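Pectate lyase (Paenibacillus sp. 0602, PDB 5GT5) cleaves polygalacturonate and partly methylated pectin by endo-acting elimination, probably with calcium as cofactor, as a secreted polysaccharide lyase of family 1. Local coordinates at residues 264-270 with 286-292; 336-340 with 413-419. The protein carries 1 engineered substitution. All coordinates share one frame; numbering follows the deposited sequence.

Interaction 1: residues 264-270 with 286-292; sequences TLHHNVY and HAYNIIM
His-266 and Tyr-288 lie side by side on the same face of two neighbouring parallel strands, their ring planes only 6° apart but slid along each other. The slide puts the phenol OH of Tyr-288, hydrogen-bonded to Thr-10 OG1, over the centre of the imidazole and His-266 CB over the phenol ring, a CH-pi contact of 3.4 Å from CB to the ring centroid. The same first torsion, with CG between backbone N and carbonyl carbon in both, sends the two rings the same way. One position on, the contact changes kind: Asn-289 CB makes a CH-pi contact over a face of the His-267 ring, with amide and imidazole planes 68° apart. His-266 ND1 and His-267 ND1 share a straight hydrogen bond of 2.8 Å, while His-267 NE2 goes on to Asp-414. At this bend His-267 N makes weak bonds to the carbonyls of Tyr-288 and Asn-289. Regular pairing flanks it, from Leu-265 N to His-286 O (2.8 Å) and from Tyr-270 N to Ile-291 O (2.8 Å). On the side of Leu-265 and Ala-287, Tyr-270 CE2 meets Ile-290 CD1 at 3.9 Å; Tyr-270 OH accepts from Asn-268 ND2 and is hydrogen-bonded to His-247 NE2, while Asn-268 OD1 takes Ser-191 N. Stacking at equivalent positions of successive coils characterises the pectate lyase parallel beta-helix; here unlike partners stack, and outside residues satisfy their buried polar ends.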
# COMPACT_ATOMS: atom_id res chain seq x y z
N THR A 264 -4.97 -3.67 12.83
CA THR A 264 -4.41 -3.87 14.16
C THR A 264 -5.09 -2.92 15.11
O THR A 264 -5.17 -1.71 14.83
CB THR A 264 -2.90 -3.55 14.18
OG1 THR A 264 -2.25 -4.32 13.18
CG2 THR A 264 -2.29 -3.83 15.55
N LEU A 265 -5.56 -3.44 16.25
CA LEU A 265 -6.11 -2.63 17.36
C LEU A 265 -5.21 -2.84 18.58
O LEU A 265 -4.96 -3.99 18.95
CB LEU A 265 -7.52 -3.12 17.73
CG LEU A 265 -8.51 -3.26 16.57
CD1 LEU A 265 -9.82 -3.85 17.06
CD2 LEU A 265 -8.76 -1.90 15.88
N HIS A 266 -4.74 -1.78 19.23
CA HIS A 266 -3.94 -2.01 20.43
C HIS A 266 -3.94 -0.83 21.37
O HIS A 266 -4.03 0.33 20.94
CB HIS A 266 -2.51 -2.50 20.12
CG HIS A 266 -1.57 -1.44 19.67
ND1 HIS A 266 -0.82 -0.69 20.56
CD2 HIS A 266 -1.20 -1.03 18.43
CE1 HIS A 266 -0.06 0.15 19.89
NE2 HIS A 266 -0.27 -0.03 18.59
N HIS A 267 -3.87 -1.14 22.68
CA HIS A 267 -3.90 -0.09 23.71
C HIS A 267 -5.14 0.80 23.55
O HIS A 267 -5.10 2.01 23.76
CB HIS A 267 -2.57 0.71 23.75
CG HIS A 267 -1.41 -0.13 24.20
ND1 HIS A 267 -0.67 -0.92 23.34
CD2 HIS A 267 -0.92 -0.39 25.45
CE1 HIS A 267 0.22 -1.61 24.02
NE2 HIS A 267 0.10 -1.29 25.31
N ASN A 268 -6.25 0.17 23.19
CA ASN A 268 -7.54 0.86 23.11
C ASN A 268 -8.43 0.44 24.24
O ASN A 268 -8.36 -0.71 24.70
CB ASN A 268 -8.30 0.56 21.82
CG ASN A 268 -7.57 1.01 20.58
OD1 ASN A 268 -6.77 1.97 20.60
ND2 ASN A 268 -7.85 0.31 19.47
N VAL A 269 -9.29 1.36 24.68
CA VAL A 269 -10.34 1.03 25.66
C VAL A 269 -11.70 1.11 24.98
O VAL A 269 -12.04 2.14 24.39
CB VAL A 269 -10.31 2.00 26.86
CG1 VAL A 269 -11.47 1.73 27.85
CG2 VAL A 269 -8.98 1.92 27.58
N TYR A 270 -12.45 0.01 25.05
CA TYR A 270 -13.82 -0.05 24.52
C TYR A 270 -14.74 -0.13 25.72
O TYR A 270 -14.94 -1.22 26.28
CB TYR A 270 -14.00 -1.30 23.62
CG TYR A 270 -13.13 -1.23 22.37
CD1 TYR A 270 -13.57 -0.56 21.24
CD2 TYR A 270 -11.87 -1.82 22.35
CE1 TYR A 270 -12.75 -0.43 20.11
CE2 TYR A 270 -11.05 -1.74 21.22
CZ TYR A 270 -11.50 -1.03 20.11
OH TYR A 270 -10.69 -0.95 19.00
N HIS A 286 -5.85 -8.16 14.17
CA HIS A 286 -5.05 -8.45 15.36
C HIS A 286 -5.34 -7.38 16.41
O HIS A 286 -5.11 -6.19 16.16
CB HIS A 286 -3.56 -8.46 14.96
CG HIS A 286 -2.61 -8.67 16.10
ND1 HIS A 286 -1.39 -8.03 16.17
CD2 HIS A 286 -2.68 -9.49 17.17
CE1 HIS A 286 -0.76 -8.41 17.27
NE2 HIS A 286 -1.52 -9.28 17.90
N ALA A 287 -5.84 -7.82 17.56
CA ALA A 287 -6.02 -6.94 18.71
C ALA A 287 -5.09 -7.41 19.82
O ALA A 287 -5.07 -8.58 20.19
CB ALA A 287 -7.44 -6.94 19.18
N TYR A 288 -4.28 -6.49 20.33
CA TYR A 288 -3.46 -6.79 21.50
C TYR A 288 -3.54 -5.68 22.52
O TYR A 288 -3.66 -4.50 22.18
CB TYR A 288 -2.01 -7.11 21.12
CG TYR A 288 -1.12 -5.99 20.58
CD1 TYR A 288 -1.08 -5.69 19.21
CD2 TYR A 288 -0.27 -5.25 21.44
CE1 TYR A 288 -0.21 -4.73 18.71
CE2 TYR A 288 0.59 -4.26 20.94
CZ TYR A 288 0.59 -4.00 19.58
OH TYR A 288 1.43 -3.04 19.08
N ASN A 289 -3.48 -6.04 23.80
CA ASN A 289 -3.52 -5.05 24.87
C ASN A 289 -4.70 -4.10 24.70
O ASN A 289 -4.54 -2.88 24.82
CB ASN A 289 -2.22 -4.23 24.94
CG ASN A 289 -1.00 -5.04 25.42
OD1 ASN A 289 0.13 -4.67 25.11
ND2 ASN A 289 -1.21 -6.11 26.20
N ILE A 290 -5.88 -4.66 24.43
CA ILE A 290 -7.10 -3.85 24.44
C ILE A 290 -7.95 -4.20 25.64
O ILE A 290 -7.72 -5.25 26.26
CB ILE A 290 -7.94 -3.95 23.12
CG1 ILE A 290 -8.52 -5.36 22.90
CG2 ILE A 290 -7.07 -3.49 21.91
CD1 ILE A 290 -9.66 -5.38 21.86
N ILE A 291 -8.90 -3.33 25.97
CA ILE A 291 -9.86 -3.56 27.06
C ILE A 291 -11.26 -3.49 26.48
O ILE A 291 -11.59 -2.51 25.79
CB ILE A 291 -9.72 -2.50 28.15
CG1 ILE A 291 -8.33 -2.59 28.77
CG2 ILE A 291 -10.79 -2.68 29.23
CD1 ILE A 291 -8.07 -1.51 29.80
N MET A 292 -12.08 -4.52 26.72
CA MET A 292 -13.50 -4.44 26.41
C MET A 292 -14.18 -4.47 27.77
O MET A 292 -14.23 -5.53 28.39
CB MET A 292 -13.99 -5.65 25.61
CG MET A 292 -13.20 -5.95 24.32
SD MET A 292 -13.88 -7.48 23.62
CE MET A 292 -12.57 -7.97 22.50

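Interaction 2: residues 336-340 with 413-419; sequences VEKSV and LDDPSTL
Lys-338 reaches across the loop 413-419 with its aliphatic chain before its charge finds a partner. Its CB rests 3.6 Å from the carbonyl O of Asp-414. At CG, 3.9 Å from both methyls of Leu-413, the lysine crosses that side chain at about a right angle; the chain then bends (chi2 -81°) and brings CD to within 3.7 Å of Pro-416 CD. Beyond CD the chain runs extended to NZ, which donates to a water at 2.8 Å; the water in turn donates to Asp-415 OD2. Asp-415 OD1 receives both the backbone N and the hydroxyl of Ser-417, the first bond closing an Asx turn just ahead of helix 419-423. Leu-413 CD1 also lies 3.6 Å from OE1 of Glu-337, whose OE2 is hydrogen-bonded to Tyr-411 and His-286; Val-340 CG2 packs on Pro-416 CB at 4.1 Å. Direct contact is van der Waals packing, of carbon on carbon and of carbon against carbonyl and carboxylate oxygens, without a direct hydrogen bond between the segments. The polar link at the lysine tip is a single water, while NZ and Asp-415 OD2 hold salt bridges elsewhere, to Asp-368 and Arg-379; the nearby carboxylates would probably favour a protonated amine.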
# COMPACT_ATOMS: atom_id res chain seq x y z
N VAL A 336 -6.94 -12.10 19.33
CA VAL A 336 -6.92 -11.16 20.47
C VAL A 336 -5.94 -11.68 21.49
O VAL A 336 -5.99 -12.87 21.83
CB VAL A 336 -8.30 -11.07 21.13
CG1 VAL A 336 -8.23 -10.15 22.34
CG2 VAL A 336 -9.34 -10.58 20.11
N GLU A 337 -5.02 -10.84 21.95
CA GLU A 337 -4.08 -11.30 22.97
C GLU A 337 -3.79 -10.28 24.05
O GLU A 337 -3.83 -9.06 23.82
CB GLU A 337 -2.79 -11.85 22.38
CG GLU A 337 -1.96 -10.86 21.67
CD GLU A 337 -0.79 -11.48 20.89
OE1 GLU A 337 -0.26 -12.56 21.27
OE2 GLU A 337 -0.44 -10.90 19.85
N LYS A 338 -3.45 -10.78 25.23
CA LYS A 338 -2.98 -9.96 26.33
C LYS A 338 -3.95 -8.82 26.58
O LYS A 338 -3.57 -7.67 26.74
CB LYS A 338 -1.56 -9.45 26.03
CG LYS A 338 -0.52 -10.55 25.80
CD LYS A 338 0.02 -11.12 27.11
CE LYS A 338 1.08 -12.20 26.83
NZ LYS A 338 1.51 -12.86 28.10
N SER A 339 -5.23 -9.16 26.59
CA SER A 339 -6.26 -8.15 26.75
C SER A 339 -7.06 -8.37 28.04
O SER A 339 -6.78 -9.32 28.79
CB SER A 339 -7.15 -8.15 25.52
OG SER A 339 -6.39 -7.69 24.39
N VAL A 340 -7.98 -7.45 28.32
CA VAL A 340 -8.89 -7.53 29.47
C VAL A 340 -10.32 -7.39 28.97
O VAL A 340 -10.64 -6.44 28.24
CB VAL A 340 -8.58 -6.37 30.44
CG1 VAL A 340 -9.57 -6.40 31.60
CG2 VAL A 340 -7.12 -6.46 30.93
N LEU A 413 4.33 -6.79 23.76
CA LEU A 413 3.10 -7.03 24.51
C LEU A 413 3.26 -6.65 25.97
O LEU A 413 4.23 -7.05 26.61
CB LEU A 413 2.76 -8.51 24.44
CG LEU A 413 2.27 -9.03 23.10
CD1 LEU A 413 2.21 -10.56 23.05
CD2 LEU A 413 0.91 -8.42 22.85
N ASP A 414 2.31 -5.86 26.48
CA ASP A 414 2.24 -5.61 27.91
C ASP A 414 1.45 -6.69 28.60
O ASP A 414 0.68 -7.41 27.96
CB ASP A 414 1.57 -4.27 28.21
CG ASP A 414 2.28 -3.13 27.56
OD1 ASP A 414 3.48 -3.27 27.25
OD2 ASP A 414 1.64 -2.07 27.37
N ASP A 415 1.65 -6.82 29.91
CA ASP A 415 0.87 -7.80 30.66
C ASP A 415 -0.55 -7.30 30.86
O ASP A 415 -0.77 -6.16 31.25
CB ASP A 415 1.49 -8.13 32.01
CG ASP A 415 0.89 -9.38 32.61
OD1 ASP A 415 -0.17 -9.29 33.23
OD2 ASP A 415 1.44 -10.48 32.38
N PRO A 416 -1.54 -8.17 30.63
CA PRO A 416 -2.90 -7.67 30.84
C PRO A 416 -3.23 -7.28 32.27
O PRO A 416 -4.17 -6.52 32.48
CB PRO A 416 -3.77 -8.84 30.37
CG PRO A 416 -2.86 -10.04 30.48
CD PRO A 416 -1.51 -9.56 30.15
N SER A 417 -2.47 -7.77 33.26
CA SER A 417 -2.86 -7.49 34.65
C SER A 417 -2.71 -6.03 35.07
O SER A 417 -3.35 -5.60 36.03
CB SER A 417 -2.09 -8.36 35.66
OG SER A 417 -0.70 -8.06 35.64
N THR A 418 -1.91 -5.28 34.33
CA THR A 418 -1.73 -3.86 34.67
C THR A 418 -2.27 -2.95 33.57
O THR A 418 -2.07 -1.74 33.58
CB THR A 418 -0.24 -3.58 34.95
OG1 THR A 418 0.55 -4.02 33.85
CG2 THR A 418 0.20 -4.28 36.23
N LEU A 419 -2.99 -3.56 32.63
CA LEU A 419 -3.41 -2.82 31.44
C LEU A 419 -4.52 -1.82 31.73
O LEU A 419 -4.52 -0.71 31.20
CB LEU A 419 -3.90 -3.83 30.39
CG LEU A 419 -4.22 -3.25 29.01
CD1 LEU A 419 -2.98 -2.71 28.37
CD2 LEU A 419 -4.83 -4.31 28.10
O HOH W 1 2.28 -10.79 29.89

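In the fold
Interaction 1 joins two successive coils of the beta-helix and is almost wholly buried; interaction 2, about 9 Å away between centres, lays a later loop against the turn after strand 333-337 of the next coil and is only partly buried. They share a neighbourhood, because strand 284-288 pairs with strand 333-337. The first depends on backbone pairing and CH-pi contacts over rings, the second on side-chain packing and a water bridge. Polar bonds stitch them together: His-267 NE2 to Asp-414 OD2, His-286 NE2 to Glu-337 OE2, and Asn-289 to both Asp-414 N and Lys-338 O. Both segments of interaction 2 supply these partners, Asp-414 from the loop and Glu-337 and Lys-338 from the next coil.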